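Local coordinates for uncharacterized protein (Chondromyces crocatus, PDB 6I86) that is of unknown function but is encoded in the crocagin gene cluster and probably takes part in making this ribosomally synthesised, post-translationally modified peptide, at residues S15-F20 and L51-V56; R65-S70 and D147-L152; V82-S87 and V119-S124. All coordinates share one frame; numbering follows the deposited sequence.

Contact 1. Residues S15-F20 and L51-V56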
ATOM      1  N   SER A  15      10.027  -0.088  -8.398  1.00 33.15           N
ATOM      2  CA  SER A  15      11.465   0.007  -8.199  1.00 32.32           C
ATOM      3  C   SER A  15      11.854   0.683  -6.893  1.00 30.43           C
ATOM      4  O   SER A  15      12.942   0.409  -6.379  1.00 25.88           O
ATOM      5  CB  SER A  15      12.118   0.762  -9.367  1.00 29.55           C
ATOM      6  OG  SER A  15      11.668   2.105  -9.433  1.00 34.69           O
ATOM      7  N   THR A  16      11.000   1.548  -6.342  1.00 26.53           N
ATOM      8  CA  THR A  16      11.319   2.238  -5.096  1.00 28.98           C
ATOM      9  C   THR A  16      10.109   2.328  -4.172  1.00 25.81           C
ATOM     10  O   THR A  16      10.125   1.771  -3.069  1.00 23.42           O
ATOM     11  CB  THR A  16      11.863   3.645  -5.375  1.00 30.29           C
ATOM     12  OG1 THR A  16      10.994   4.324  -6.290  1.00 34.67           O
ATOM     13  CG2 THR A  16      13.263   3.587  -5.967  1.00 33.99           C
ATOM     14  N   TRP A  17       9.056   3.022  -4.601  1.00 24.40           N
ATOM     15  CA  TRP A  17       7.928   3.340  -3.736  1.00 24.57           C
ATOM     16  C   TRP A  17       6.615   2.842  -4.324  1.00 28.59           C
ATOM     17  O   TRP A  17       6.300   3.120  -5.486  1.00 22.40           O
ATOM     18  CB  TRP A  17       7.831   4.848  -3.497  1.00 23.11           C
ATOM     19  CG  TRP A  17       8.926   5.413  -2.653  1.00 28.19           C
ATOM     20  CD1 TRP A  17       9.875   4.721  -1.958  1.00 24.97           C
ATOM     21  CD2 TRP A  17       9.172   6.798  -2.398  1.00 29.82           C
ATOM     22  NE1 TRP A  17      10.702   5.592  -1.292  1.00 33.22           N
ATOM     23  CE2 TRP A  17      10.291   6.875  -1.546  1.00 33.15           C
ATOM     24  CE3 TRP A  17       8.557   7.982  -2.812  1.00 37.05           C
ATOM     25  CZ2 TRP A  17      10.808   8.090  -1.100  1.00 45.37           C
ATOM     26  CZ3 TRP A  17       9.069   9.187  -2.369  1.00 43.20           C
ATOM     27  CH2 TRP A  17      10.183   9.233  -1.522  1.00 47.66           C
ATOM     28  N   ILE A  18       5.849   2.118  -3.510  1.00 24.17           N
ATOM     29  CA  ILE A  18       4.434   1.870  -3.752  1.00 23.12           C
ATOM     30  C   ILE A  18       3.651   2.806  -2.845  1.00 23.76           C
ATOM     31  O   ILE A  18       3.955   2.919  -1.650  1.00 23.50           O
ATOM     32  CB  ILE A  18       4.065   0.400  -3.487  1.00 22.07           C
ATOM     33  CG1 ILE A  18       4.885  -0.525  -4.386  1.00 25.72           C
ATOM     34  CG2 ILE A  18       2.581   0.175  -3.711  1.00 25.17           C
ATOM     35  CD1 ILE A  18       4.919  -1.968  -3.922  1.00 31.17           C
ATOM     36  N   LEU A  19       2.655   3.491  -3.402  1.00 22.61           N
ATOM     37  CA  LEU A  19       1.947   4.552  -2.697  1.00 19.66           C
ATOM     38  C   LEU A  19       0.467   4.217  -2.592  1.00 21.78           C
ATOM     39  O   LEU A  19      -0.167   3.868  -3.592  1.00 20.39           O
ATOM     40  CB  LEU A  19       2.137   5.896  -3.407  1.00 19.97           C
ATOM     41  CG  LEU A  19       3.586   6.322  -3.647  1.00 27.72           C
ATOM     42  CD1 LEU A  19       3.643   7.498  -4.611  1.00 30.54           C
ATOM     43  CD2 LEU A  19       4.284   6.664  -2.337  1.00 28.75           C
ATOM     44  N   PHE A  20      -0.078   4.332  -1.382  1.00 23.75           N
ATOM     45  CA  PHE A  20      -1.486   4.087  -1.104  1.00 20.85           C
ATOM     46  C   PHE A  20      -2.143   5.394  -0.691  1.00 18.72           C
ATOM     47  O   PHE A  20      -1.589   6.136   0.120  1.00 22.80           O
ATOM     48  CB  PHE A  20      -1.671   3.060   0.017  1.00 16.75           C
ATOM     49  CG  PHE A  20      -1.522   1.636  -0.423  1.00 20.86           C
ATOM     50  CD1 PHE A  20      -0.681   1.295  -1.466  1.00 32.88           C
ATOM     51  CD2 PHE A  20      -2.231   0.635   0.211  1.00 38.45           C
ATOM     52  CE1 PHE A  20      -0.550  -0.018  -1.866  1.00 34.49           C
ATOM     53  CE2 PHE A  20      -2.102  -0.673  -0.186  1.00 37.66           C
ATOM     54  CZ  PHE A  20      -1.261  -1.004  -1.225  1.00 31.73           C
ATOM     55  N   LEU A  51      -1.258   9.707   2.583  1.00 21.50           N
ATOM     56  CA  LEU A  51      -0.779   8.540   1.860  1.00 26.29           C
ATOM     57  C   LEU A  51       0.092   7.692   2.774  1.00 23.64           C
ATOM     58  O   LEU A  51       0.674   8.179   3.747  1.00 22.01           O
ATOM     59  CB  LEU A  51      -0.012   8.926   0.573  1.00 27.60           C
ATOM     60  CG  LEU A  51       1.427   9.463   0.518  1.00 33.77           C
ATOM     61  CD1 LEU A  51       2.486   8.384   0.737  1.00 24.29           C
ATOM     62  CD2 LEU A  51       1.648  10.135  -0.828  1.00 32.51           C
ATOM     63  N   VAL A  52       0.163   6.404   2.443  1.00 21.21           N
ATOM     64  CA  VAL A  52       1.039   5.444   3.102  1.00 25.03           C
ATOM     65  C   VAL A  52       2.064   4.973   2.079  1.00 27.74           C
ATOM     66  O   VAL A  52       1.722   4.722   0.917  1.00 19.45           O
ATOM     67  CB  VAL A  52       0.238   4.258   3.686  1.00 23.76           C
ATOM     68  CG1 VAL A  52       1.155   3.102   4.051  1.00 24.15           C
ATOM     69  CG2 VAL A  52      -0.564   4.711   4.901  1.00 25.41           C
ATOM     70  N   LEU A  53       3.323   4.871   2.503  1.00 25.95           N
ATOM     71  CA  LEU A  53       4.446   4.641   1.600  1.00 29.16           C
ATOM     72  C   LEU A  53       5.025   3.254   1.854  1.00 27.35           C
ATOM     73  O   LEU A  53       5.409   2.933   2.984  1.00 28.64           O
ATOM     74  CB  LEU A  53       5.511   5.729   1.781  1.00 26.63           C
ATOM     75  CG  LEU A  53       6.668   5.857   0.786  1.00 38.31           C
ATOM     76  CD1 LEU A  53       7.135   7.305   0.720  1.00 41.44           C
ATOM     77  CD2 LEU A  53       7.832   4.950   1.162  1.00 35.09           C
ATOM     78  N   LEU A  54       5.091   2.440   0.798  1.00 23.35           N
ATOM     79  CA  LEU A  54       5.671   1.101   0.843  1.00 17.53           C
ATOM     80  C   LEU A  54       6.967   1.103   0.040  1.00 18.82           C
ATOM     81  O   LEU A  54       6.937   1.106  -1.196  1.00 23.23           O
ATOM     82  CB  LEU A  54       4.696   0.064   0.292  1.00 27.49           C
ATOM     83  CG  LEU A  54       3.546  -0.384   1.190  1.00 44.54           C
ATOM     84  CD1 LEU A  54       2.421  -0.960   0.351  1.00 42.16           C
ATOM     85  CD2 LEU A  54       4.051  -1.421   2.171  1.00 49.41           C
ATOM     86  N   GLN A  55       8.098   1.090   0.740  1.00 20.03           N
ATOM     87  CA  GLN A  55       9.403   1.093   0.094  1.00 24.05           C
ATOM     88  C   GLN A  55       9.847  -0.329  -0.222  1.00 27.85           C
ATOM     89  O   GLN A  55       9.655  -1.249   0.580  1.00 26.22           O
ATOM     90  CB  GLN A  55      10.446   1.779   0.981  1.00 26.88           C
ATOM     91  CG  GLN A  55      11.866   1.726   0.436  1.00 31.86           C
ATOM     92  CD  GLN A  55      12.690   2.939   0.823  1.00 45.50           C
ATOM     93  OE1 GLN A  55      12.204   4.069   0.797  1.00 39.99           O
ATOM     94  NE2 GLN A  55      13.949   2.709   1.181  1.00 49.86           N
ATOM     95  N   VAL A  56      10.431  -0.506  -1.405  1.00 22.85           N
ATOM     96  CA  VAL A  56      11.078  -1.753  -1.778  1.00 22.55           C
ATOM     97  C   VAL A  56      12.557  -1.465  -1.994  1.00 27.95           C
ATOM     98  O   VAL A  56      12.965  -0.332  -2.266  1.00 25.55           O
ATOM     99  CB  VAL A  56      10.460  -2.398  -3.035  1.00 24.51           C
ATOM    100  CG1 VAL A  56       8.985  -2.685  -2.810  1.00 24.98           C
ATOM    101  CG2 VAL A  56      10.665  -1.507  -4.252  1.00 24.53           C
TER

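Contact 2. Residues R65-S70 and D147-L152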
ATOM      1  N   ARG A  65      -1.254  -7.614   0.132  1.00 22.96           N
ATOM      2  CA  ARG A  65      -2.593  -7.868   0.641  1.00 18.17           C
ATOM      3  C   ARG A  65      -3.017  -6.707   1.528  1.00 18.51           C
ATOM      4  O   ARG A  65      -2.260  -6.277   2.403  1.00 23.06           O
ATOM      5  CB  ARG A  65      -2.636  -9.178   1.428  1.00 19.21           C
ATOM      6  CG  ARG A  65      -3.988  -9.476   2.053  1.00 22.51           C
ATOM      7  CD  ARG A  65      -3.978 -10.818   2.768  1.00 22.99           C
ATOM      8  NE  ARG A  65      -3.605 -11.910   1.873  1.00 27.90           N
ATOM      9  CZ  ARG A  65      -3.043 -13.044   2.277  1.00 26.59           C
ATOM     10  NH1 ARG A  65      -2.789 -13.236   3.564  1.00 30.89           N
ATOM     11  NH2 ARG A  65      -2.734 -13.986   1.397  1.00 27.49           N
ATOM     12  N   CYS A  66      -4.209  -6.173   1.273  0.63 19.36           N
ATOM     13  CA  CYS A  66      -4.770  -5.090   2.069  0.63 19.07           C
ATOM     14  C   CYS A  66      -6.019  -5.590   2.776  0.63 17.27           C
ATOM     15  O   CYS A  66      -6.881  -6.221   2.154  0.63 18.06           O
ATOM     16  CB  CYS A  66      -5.103  -3.877   1.203  0.63 19.02           C
ATOM     17  SG  CYS A  66      -5.576  -2.411   2.148  0.63 22.60           S
ATOM     18  N   ILE A  67      -6.115  -5.309   4.072  1.00 19.63           N
ATOM     19  CA  ILE A  67      -7.199  -5.801   4.910  1.00 21.56           C
ATOM     20  C   ILE A  67      -7.802  -4.636   5.678  1.00 20.74           C
ATOM     21  O   ILE A  67      -7.078  -3.872   6.328  1.00 19.92           O
ATOM     22  CB  ILE A  67      -6.707  -6.884   5.890  1.00 23.85           C
ATOM     23  CG1 ILE A  67      -6.084  -8.058   5.133  1.00 22.27           C
ATOM     24  CG2 ILE A  67      -7.842  -7.351   6.793  1.00 17.36           C
ATOM     25  CD1 ILE A  67      -5.260  -8.968   6.010  1.00 18.86           C
ATOM     26  N   LEU A  68      -9.122  -4.499   5.597  1.00 19.25           N
ATOM     27  CA  LEU A  68      -9.868  -3.709   6.564  1.00 21.30           C
ATOM     28  C   LEU A  68     -10.266  -4.646   7.696  1.00 19.12           C
ATOM     29  O   LEU A  68     -10.929  -5.664   7.460  1.00 22.32           O
ATOM     30  CB  LEU A  68     -11.099  -3.063   5.933  1.00 16.75           C
ATOM     31  CG  LEU A  68     -12.034  -2.368   6.927  1.00 21.82           C
ATOM     32  CD1 LEU A  68     -11.396  -1.103   7.485  1.00 18.36           C
ATOM     33  CD2 LEU A  68     -13.378  -2.057   6.288  1.00 23.00           C
ATOM     34  N   ARG A  69      -9.834  -4.324   8.911  1.00 16.38           N
ATOM     35  CA  ARG A  69     -10.048  -5.178  10.066  1.00 19.81           C
ATOM     36  C   ARG A  69     -10.741  -4.367  11.154  1.00 20.62           C
ATOM     37  O   ARG A  69     -10.638  -3.138  11.199  1.00 19.70           O
ATOM     38  CB  ARG A  69      -8.717  -5.761  10.574  1.00 19.41           C
ATOM     39  CG  ARG A  69      -8.851  -7.088  11.318  1.00 19.47           C
ATOM     40  CD  ARG A  69      -7.495  -7.597  11.806  1.00 22.34           C
ATOM     41  NE  ARG A  69      -6.703  -8.247  10.761  1.00 21.01           N
ATOM     42  CZ  ARG A  69      -6.976  -9.437  10.229  1.00 20.67           C
ATOM     43  NH1 ARG A  69      -8.024 -10.136  10.645  1.00 20.23           N
ATOM     44  NH2 ARG A  69      -6.187  -9.936   9.285  1.00 17.85           N
ATOM     45  N   SER A  70     -11.471  -5.064  12.026  1.00 18.54           N
ATOM     46  CA  SER A  70     -12.206  -4.370  13.079  1.00 25.63           C
ATOM     47  C   SER A  70     -11.283  -3.795  14.144  1.00 19.15           C
ATOM     48  O   SER A  70     -11.684  -2.873  14.861  1.00 21.16           O
ATOM     49  CB  SER A  70     -13.222  -5.308  13.733  1.00 18.43           C
ATOM     50  OG  SER A  70     -12.574  -6.285  14.529  1.00 18.06           O
ATOM     51  N   ASP A 147       4.196 -10.223  -0.265  1.00 17.68           N
ATOM     52  CA  ASP A 147       5.419  -9.591   0.211  1.00 18.89           C
ATOM     53  C   ASP A 147       5.137  -8.652   1.375  1.00 19.36           C
ATOM     54  O   ASP A 147       6.021  -8.412   2.207  1.00 22.32           O
ATOM     55  CB  ASP A 147       6.098  -8.842  -0.935  1.00 17.76           C
ATOM     56  CG  ASP A 147       6.408  -9.744  -2.114  1.00 22.67           C
ATOM     57  OD1 ASP A 147       7.444 -10.441  -2.079  1.00 24.02           O
ATOM     58  OD2 ASP A 147       5.609  -9.765  -3.071  1.00 21.90           O
ATOM     59  N   GLY A 148       3.920  -8.120   1.453  1.00 21.13           N
ATOM     60  CA  GLY A 148       3.534  -7.269   2.562  1.00 26.20           C
ATOM     61  C   GLY A 148       2.035  -7.315   2.772  1.00 20.96           C
ATOM     62  O   GLY A 148       1.269  -7.698   1.880  1.00 15.74           O
ATOM     63  N   ILE A 149       1.622  -6.928   3.977  1.00 20.95           N
ATOM     64  CA  ILE A 149       0.212  -6.861   4.342  1.00 20.54           C
ATOM     65  C   ILE A 149      -0.054  -5.497   4.959  1.00 21.27           C
ATOM     66  O   ILE A 149       0.623  -5.102   5.916  1.00 19.75           O
ATOM     67  CB  ILE A 149      -0.190  -7.987   5.316  1.00 21.02           C
ATOM     68  CG1 ILE A 149       0.119  -9.361   4.713  1.00 24.08           C
ATOM     69  CG2 ILE A 149      -1.669  -7.886   5.661  1.00 18.06           C
ATOM     70  CD1 ILE A 149      -0.272 -10.523   5.604  1.00 24.85           C
ATOM     71  N   ILE A 150      -1.032  -4.781   4.412  1.00 20.12           N
ATOM     72  CA  ILE A 150      -1.438  -3.470   4.907  1.00 18.99           C
ATOM     73  C   ILE A 150      -2.799  -3.629   5.568  1.00 20.20           C
ATOM     74  O   ILE A 150      -3.781  -3.982   4.905  1.00 18.75           O
ATOM     75  CB  ILE A 150      -1.496  -2.427   3.780  1.00 18.66           C
ATOM     76  CG1 ILE A 150      -0.201  -2.457   2.970  1.00 36.24           C
ATOM     77  CG2 ILE A 150      -1.724  -1.042   4.356  1.00 22.60           C
ATOM     78  CD1 ILE A 150       1.036  -2.288   3.824  1.00 38.25           C
ATOM     79  N   THR A 151      -2.863  -3.365   6.869  1.00 20.08           N
ATOM     80  CA  THR A 151      -4.088  -3.550   7.634  1.00 15.93           C
ATOM     81  C   THR A 151      -4.589  -2.206   8.141  1.00 21.90           C
ATOM     82  O   THR A 151      -3.833  -1.443   8.751  1.00 19.43           O
ATOM     83  CB  THR A 151      -3.877  -4.505   8.808  1.00 18.91           C
ATOM     84  OG1 THR A 151      -3.332  -5.739   8.328  1.00 19.59           O
ATOM     85  CG2 THR A 151      -5.203  -4.786   9.503  1.00 19.62           C
ATOM     86  N   LEU A 152      -5.863  -1.927   7.889  1.00 15.90           N
ATOM     87  CA  LEU A 152      -6.520  -0.716   8.350  1.00 18.40           C
ATOM     88  C   LEU A 152      -7.542  -1.070   9.419  1.00 22.78           C
ATOM     89  O   LEU A 152      -8.207  -2.107   9.334  1.00 23.29           O
ATOM     90  CB  LEU A 152      -7.222   0.009   7.194  1.00 20.80           C
ATOM     91  CG  LEU A 152      -6.450   0.876   6.194  1.00 24.36           C
ATOM     92  CD1 LEU A 152      -5.403   0.082   5.421  1.00 27.14           C
ATOM     93  CD2 LEU A 152      -7.425   1.551   5.236  1.00 21.53           C
TER
HETATM   94  O   HOH W   1      -3.901  -8.164   9.506  1.00 18.54           O

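Contact 3. Residues V82-S87 and V119-S124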
ATOM      1  N   VAL A  82       9.638  -6.333   9.257  1.00 35.92           N
ATOM      2  CA  VAL A  82       9.433  -4.974   9.733  1.00 41.64           C
ATOM      3  C   VAL A  82       7.937  -4.755   9.902  1.00 39.77           C
ATOM      4  O   VAL A  82       7.117  -5.337   9.186  1.00 37.26           O
ATOM      5  CB  VAL A  82      10.065  -3.935   8.772  1.00 41.49           C
ATOM      6  CG1 VAL A  82       9.379  -3.964   7.414  1.00 41.28           C
ATOM      7  CG2 VAL A  82      10.031  -2.535   9.379  1.00 42.12           C
ATOM      8  N   SER A  83       7.589  -3.927  10.884  1.00 33.60           N
ATOM      9  CA  SER A  83       6.203  -3.604  11.198  1.00 33.58           C
ATOM     10  C   SER A  83       6.165  -2.161  11.669  1.00 33.04           C
ATOM     11  O   SER A  83       6.878  -1.800  12.609  1.00 38.93           O
ATOM     12  CB  SER A  83       5.653  -4.547  12.275  1.00 34.36           C
ATOM     13  OG  SER A  83       4.383  -4.126  12.739  1.00 53.52           O
ATOM     14  N   GLU A  84       5.354  -1.332  11.016  1.00 24.92           N
ATOM     15  CA  GLU A  84       5.252   0.062  11.423  1.00 33.09           C
ATOM     16  C   GLU A  84       3.792   0.476  11.477  1.00 23.11           C
ATOM     17  O   GLU A  84       3.012   0.165  10.572  1.00 22.16           O
ATOM     18  CB  GLU A  84       6.056   0.989  10.493  1.00 35.96           C
ATOM     19  CG  GLU A  84       5.433   1.315   9.153  1.00 50.99           C
ATOM     20  CD  GLU A  84       6.278   2.300   8.378  1.00 51.84           C
ATOM     21  OE1 GLU A  84       6.743   3.285   8.992  1.00 45.21           O
ATOM     22  OE2 GLU A  84       6.481   2.095   7.165  1.00 38.25           O
ATOM     23  N   LEU A  85       3.432   1.154  12.560  1.00 23.59           N
ATOM     24  CA  LEU A  85       2.078   1.642  12.768  1.00 22.52           C
ATOM     25  C   LEU A  85       1.997   3.082  12.282  1.00 29.79           C
ATOM     26  O   LEU A  85       2.663   3.966  12.832  1.00 23.73           O
ATOM     27  CB  LEU A  85       1.702   1.547  14.248  1.00 27.55           C
ATOM     28  CG  LEU A  85       0.222   1.563  14.639  1.00 38.73           C
ATOM     29  CD1 LEU A  85      -0.518   0.413  13.981  1.00 37.96           C
ATOM     30  CD2 LEU A  85       0.065   1.507  16.155  1.00 42.59           C
ATOM     31  N   VAL A  86       1.201   3.316  11.242  1.00 21.73           N
ATOM     32  CA  VAL A  86       0.954   4.670  10.761  1.00 29.25           C
ATOM     33  C   VAL A  86      -0.549   4.888  10.684  1.00 26.94           C
ATOM     34  O   VAL A  86      -1.318   4.236  11.398  1.00 27.01           O
ATOM     35  CB  VAL A  86       1.626   4.921   9.398  1.00 26.69           C
ATOM     36  CG1 VAL A  86       3.138   4.970   9.554  1.00 28.09           C
ATOM     37  CG2 VAL A  86       1.222   3.848   8.395  1.00 21.49           C
ATOM     38  N   SER A  87      -0.978   5.802   9.822  1.00 23.40           N
ATOM     39  CA  SER A  87      -2.394   6.111   9.694  1.00 20.87           C
ATOM     40  C   SER A  87      -2.648   6.657   8.297  1.00 28.59           C
ATOM     41  O   SER A  87      -1.721   7.021   7.570  1.00 22.73           O
ATOM     42  CB  SER A  87      -2.847   7.110  10.765  1.00 20.82           C
ATOM     43  OG  SER A  87      -2.131   8.327  10.659  1.00 25.41           O
ATOM     44  N   VAL A 119      -3.116   2.312  10.484  1.00 20.82           N
ATOM     45  CA  VAL A 119      -2.583   1.498   9.400  1.00 26.51           C
ATOM     46  C   VAL A 119      -1.360   0.760   9.913  1.00 30.95           C
ATOM     47  O   VAL A 119      -0.426   1.382  10.431  1.00 28.55           O
ATOM     48  CB  VAL A 119      -2.219   2.342   8.167  1.00 23.66           C
ATOM     49  CG1 VAL A 119      -1.521   1.478   7.121  1.00 22.27           C
ATOM     50  CG2 VAL A 119      -3.460   2.982   7.584  1.00 22.44           C
ATOM     51  N   LEU A 120      -1.363  -0.559   9.769  1.00 24.12           N
ATOM     52  CA  LEU A 120      -0.196  -1.374  10.065  1.00 24.34           C
ATOM     53  C   LEU A 120       0.431  -1.808   8.749  1.00 21.05           C
ATOM     54  O   LEU A 120      -0.211  -2.494   7.946  1.00 22.60           O
ATOM     55  CB  LEU A 120      -0.567  -2.591  10.911  1.00 20.73           C
ATOM     56  CG  LEU A 120       0.618  -3.459  11.335  1.00 19.55           C
ATOM     57  CD1 LEU A 120       1.490  -2.695  12.323  1.00 23.33           C
ATOM     58  CD2 LEU A 120       0.132  -4.768  11.947  1.00 22.54           C
ATOM     59  N   ARG A 121       1.674  -1.398   8.525  1.00 19.82           N
ATOM     60  CA  ARG A 121       2.465  -1.887   7.406  1.00 19.69           C
ATOM     61  C   ARG A 121       3.349  -3.021   7.899  1.00 18.45           C
ATOM     62  O   ARG A 121       4.263  -2.795   8.698  1.00 23.24           O
ATOM     63  CB  ARG A 121       3.327  -0.787   6.793  1.00 20.55           C
ATOM     64  CG  ARG A 121       4.340  -1.330   5.789  1.00 37.01           C
ATOM     65  CD  ARG A 121       5.286  -0.256   5.286  1.00 39.60           C
ATOM     66  NE  ARG A 121       6.451  -0.075   6.143  1.00 44.76           N
ATOM     67  CZ  ARG A 121       7.625  -0.659   5.921  1.00 47.29           C
ATOM     68  NH1 ARG A 121       7.775  -1.463   4.876  1.00 32.29           N
ATOM     69  NH2 ARG A 121       8.646  -0.442   6.739  1.00 46.60           N
ATOM     70  N   GLU A 122       3.074  -4.232   7.428  1.00 20.70           N
ATOM     71  CA  GLU A 122       3.918  -5.391   7.677  1.00 17.92           C
ATOM     72  C   GLU A 122       4.586  -5.782   6.367  1.00 25.09           C
ATOM     73  O   GLU A 122       3.910  -5.914   5.342  1.00 22.97           O
ATOM     74  CB  GLU A 122       3.104  -6.561   8.225  1.00 21.67           C
ATOM     75  CG  GLU A 122       2.477  -6.285   9.574  1.00 21.10           C
ATOM     76  CD  GLU A 122       1.622  -7.432  10.067  1.00 23.25           C
ATOM     77  OE1 GLU A 122       2.046  -8.125  11.014  1.00 23.50           O
ATOM     78  OE2 GLU A 122       0.523  -7.639   9.505  1.00 21.42           O
ATOM     79  N   TRP A 123       5.903  -5.958   6.398  1.00 19.69           N
ATOM     80  CA  TRP A 123       6.641  -6.266   5.184  1.00 17.41           C
ATOM     81  C   TRP A 123       7.690  -7.326   5.470  1.00 22.85           C
ATOM     82  O   TRP A 123       8.324  -7.322   6.531  1.00 24.81           O
ATOM     83  CB  TRP A 123       7.307  -5.011   4.607  1.00 22.80           C
ATOM     84  CG  TRP A 123       7.743  -5.178   3.194  1.00 22.82           C
ATOM     85  CD1 TRP A 123       8.976  -5.559   2.755  1.00 25.98           C
ATOM     86  CD2 TRP A 123       6.942  -4.982   2.027  1.00 23.03           C
ATOM     87  NE1 TRP A 123       8.995  -5.603   1.383  1.00 25.33           N
ATOM     88  CE2 TRP A 123       7.756  -5.254   0.911  1.00 24.87           C
ATOM     89  CE3 TRP A 123       5.614  -4.600   1.815  1.00 28.12           C
ATOM     90  CZ2 TRP A 123       7.287  -5.157  -0.396  1.00 34.13           C
ATOM     91  CZ3 TRP A 123       5.151  -4.504   0.521  1.00 31.27           C
ATOM     92  CH2 TRP A 123       5.983  -4.781  -0.570  1.00 28.16           C
ATOM     93  N   SER A 124       7.864  -8.235   4.518  1.00 20.44           N
ATOM     94  CA  SER A 124       8.880  -9.280   4.581  1.00 21.07           C
ATOM     95  C   SER A 124       9.931  -8.967   3.522  1.00 20.79           C
ATOM     96  O   SER A 124       9.691  -9.150   2.325  1.00 20.27           O
ATOM     97  CB  SER A 124       8.263 -10.657   4.358  1.00 22.79           C
ATOM     98  OG  SER A 124       9.265 -11.656   4.320  1.00 27.65           O
TER
HETATM   99  O   HOH W   2       3.736  -7.259  12.741  1.00 41.86           O

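Contact 1. Residues S15-F20 and L51-V56
Trp17 has CG anti to its carbonyl carbon (chi1 -69°), while Leu53 has CG anti to its backbone N (chi1 -169°). These torsions set the two CG atoms close together on one face of an antiparallel strand pair, part of a four-stranded sheet, where the indole and the Leu53 methyls meet. Leu53 CD1 lies over the ring in a CH-pi contact, 3.8 Å from the centroid of the Trp17 six-membered ring. Leu53 CD2 covers the pyrrole end of the same face. At the ring edge, Trp17 NE1 donates to Gln55 OE1 over 3.0 Å. That bond is bent, with 147° at the hydrogen. An alanine in place of Trp17 would probably leave Gln55 OE1 without this donor and open a gap over the Leu53 methyls. Val39 and Ile42 of helix 38-47 also touch the indole.

Backbone bonds run in both directions at the pairs Ile18–Leu54 and Phe20–Val52. Val56 N adds a bond to Thr16 O. The opposite face carries Ile18, Phe20, Val52 and Leu54, all buried. Ile18 CB and Leu54 CB are 3.8 Å apart. Leu54 CD1 sits over the Phe20 ring, offset toward its rim, 3.8 Å from Phe20 CE1.

Contact 2. Residues R65-S70 and D147-L152
This is the parallel strand pair of the mixed five-stranded sheet, formed by strands 60-69 and 148-154. Arg65, Cys66, Ile67 and Leu68 pair in turn with Ile149, Ile150, Thr151 and Leu152. Five backbone hydrogen bonds hold the pair. Arg65 N donates to Gly148 O, and Ile150 N returns to Arg65 O. Ile67 N then donates to Ile150 O over 2.8 Å. Leu152 N bonds to Ile67 O, and Arg69 N bonds to Leu152 O.

The face with Arg65, Ile67, Ile149 and Thr151 mixes apolar and polar contacts. Ile67 CD1 meets Ile149 CG2 at 3.8 Å. Thr151 has CG2 anti to its backbone N, and this methyl touches Arg69 CB at 3.8 Å. Thr151 OG1 is joined to Arg69 through a water. The water accepts from Arg69 NH2 at 2.9 Å and lies 2.8 Å from Thr151 OG1. It sits at the edge of the guanidinium, in its plane. Ile67 CG2 lies over one face of that group, offset toward the rim. Arg69 NH1 bonds to Ala2 O, so two of the guanidinium nitrogens have partners. Arg65 reaches a separate partner, with NH2 in a salt bridge to Glu9.

The other face is apolar and buried. Leu68 CD1 is 4.3 Å from Leu152 CB. In the conformer given, Cys66 SG is 4.1 Å from Leu152 CD1; a second conformer was modelled, so this contact is doubtful. The same caution holds for its touches with Val109 and Leu110 of the second sheet.

Strand 60-69 is antiparallel to strand 4-14 on its other side, and strand 148-154 is antiparallel to strand 115-123. One parallel pair between antiparallel neighbours is what makes this a mixed beta-sheet.

Contact 3. Residues V82-S87 and V119-S124
Glu84 and Arg121 form the charged contact of this antiparallel pair. Glu84 OE2 and Arg121 NE make a salt bridge modelled at 2.4 Å. That is very short, so its exact length is doubtful. The carboxylate lies at the guanidinium edge, and the two planes are 72° apart. Glu84 CG stands between the backbone N and the carbonyl carbon (chi1 78°), and the chain extends from there. The Arg121 chain bends at chi3 (87°), which sets the turn to NE, the atom that meets the carboxylate. Arg121 NH2 also bonds a glycerol, probably from the crystallisation liquor.

Backbone hydrogen bonds run both ways at Val82–Trp123, Glu84–Arg121 and Val86–Val119. Val86 N to Val119 O is 2.7 Å.

Apolar contacts lie on both faces. On the same face as the salt bridge, Val82 CG1 is 3.6 Å from Trp123 CB, and Val86 CG2 is 3.8 Å from Val119 CB. On the face with Ser83, Leu85 and Leu120, Leu85 CD1 is 4.1 Å from Leu120 CD1, the side chains crossing at about a right angle. There a water donates to Glu122 OE1 at 2.6 Å and lies in a weak bond with Ser83 OG. Glu122 OE1 also accepts from Met77 N.

Strand 82-90 is outermost in the mixed sheet, and strand 115-123 separates it from strand 148-154. Val52 and Leu54 of strand 51-55 pack on the face with Val119, Arg121 and Trp123. At the strand end, Ser124 is the N-cap of helix 125-128, with OG bonded to Glu127 N.

How the contacts relate
Contact 1 closes first along the chain. Contact 2 then spans a long loop that contains contact 3. Contacts 2 and 3 lie in the mixed five-stranded sheet, with centres 9 Å apart. Their strands 148-154 and 115-123 are neighbours, joined by probable hydrogen bonds such as Thr151 O to Leu120 N. Contact 1 belongs to the four-stranded antiparallel sheet, with its centre 12 Å from contact 3 and 15 Å from contact 2. Leu54 links the two sheets: its CD2 packs on Ile150 of contact 2 and on Arg121 and Trp123 of contact 3. The three contacts thus belong to two sheets that pack on each other through a largely apolar interface.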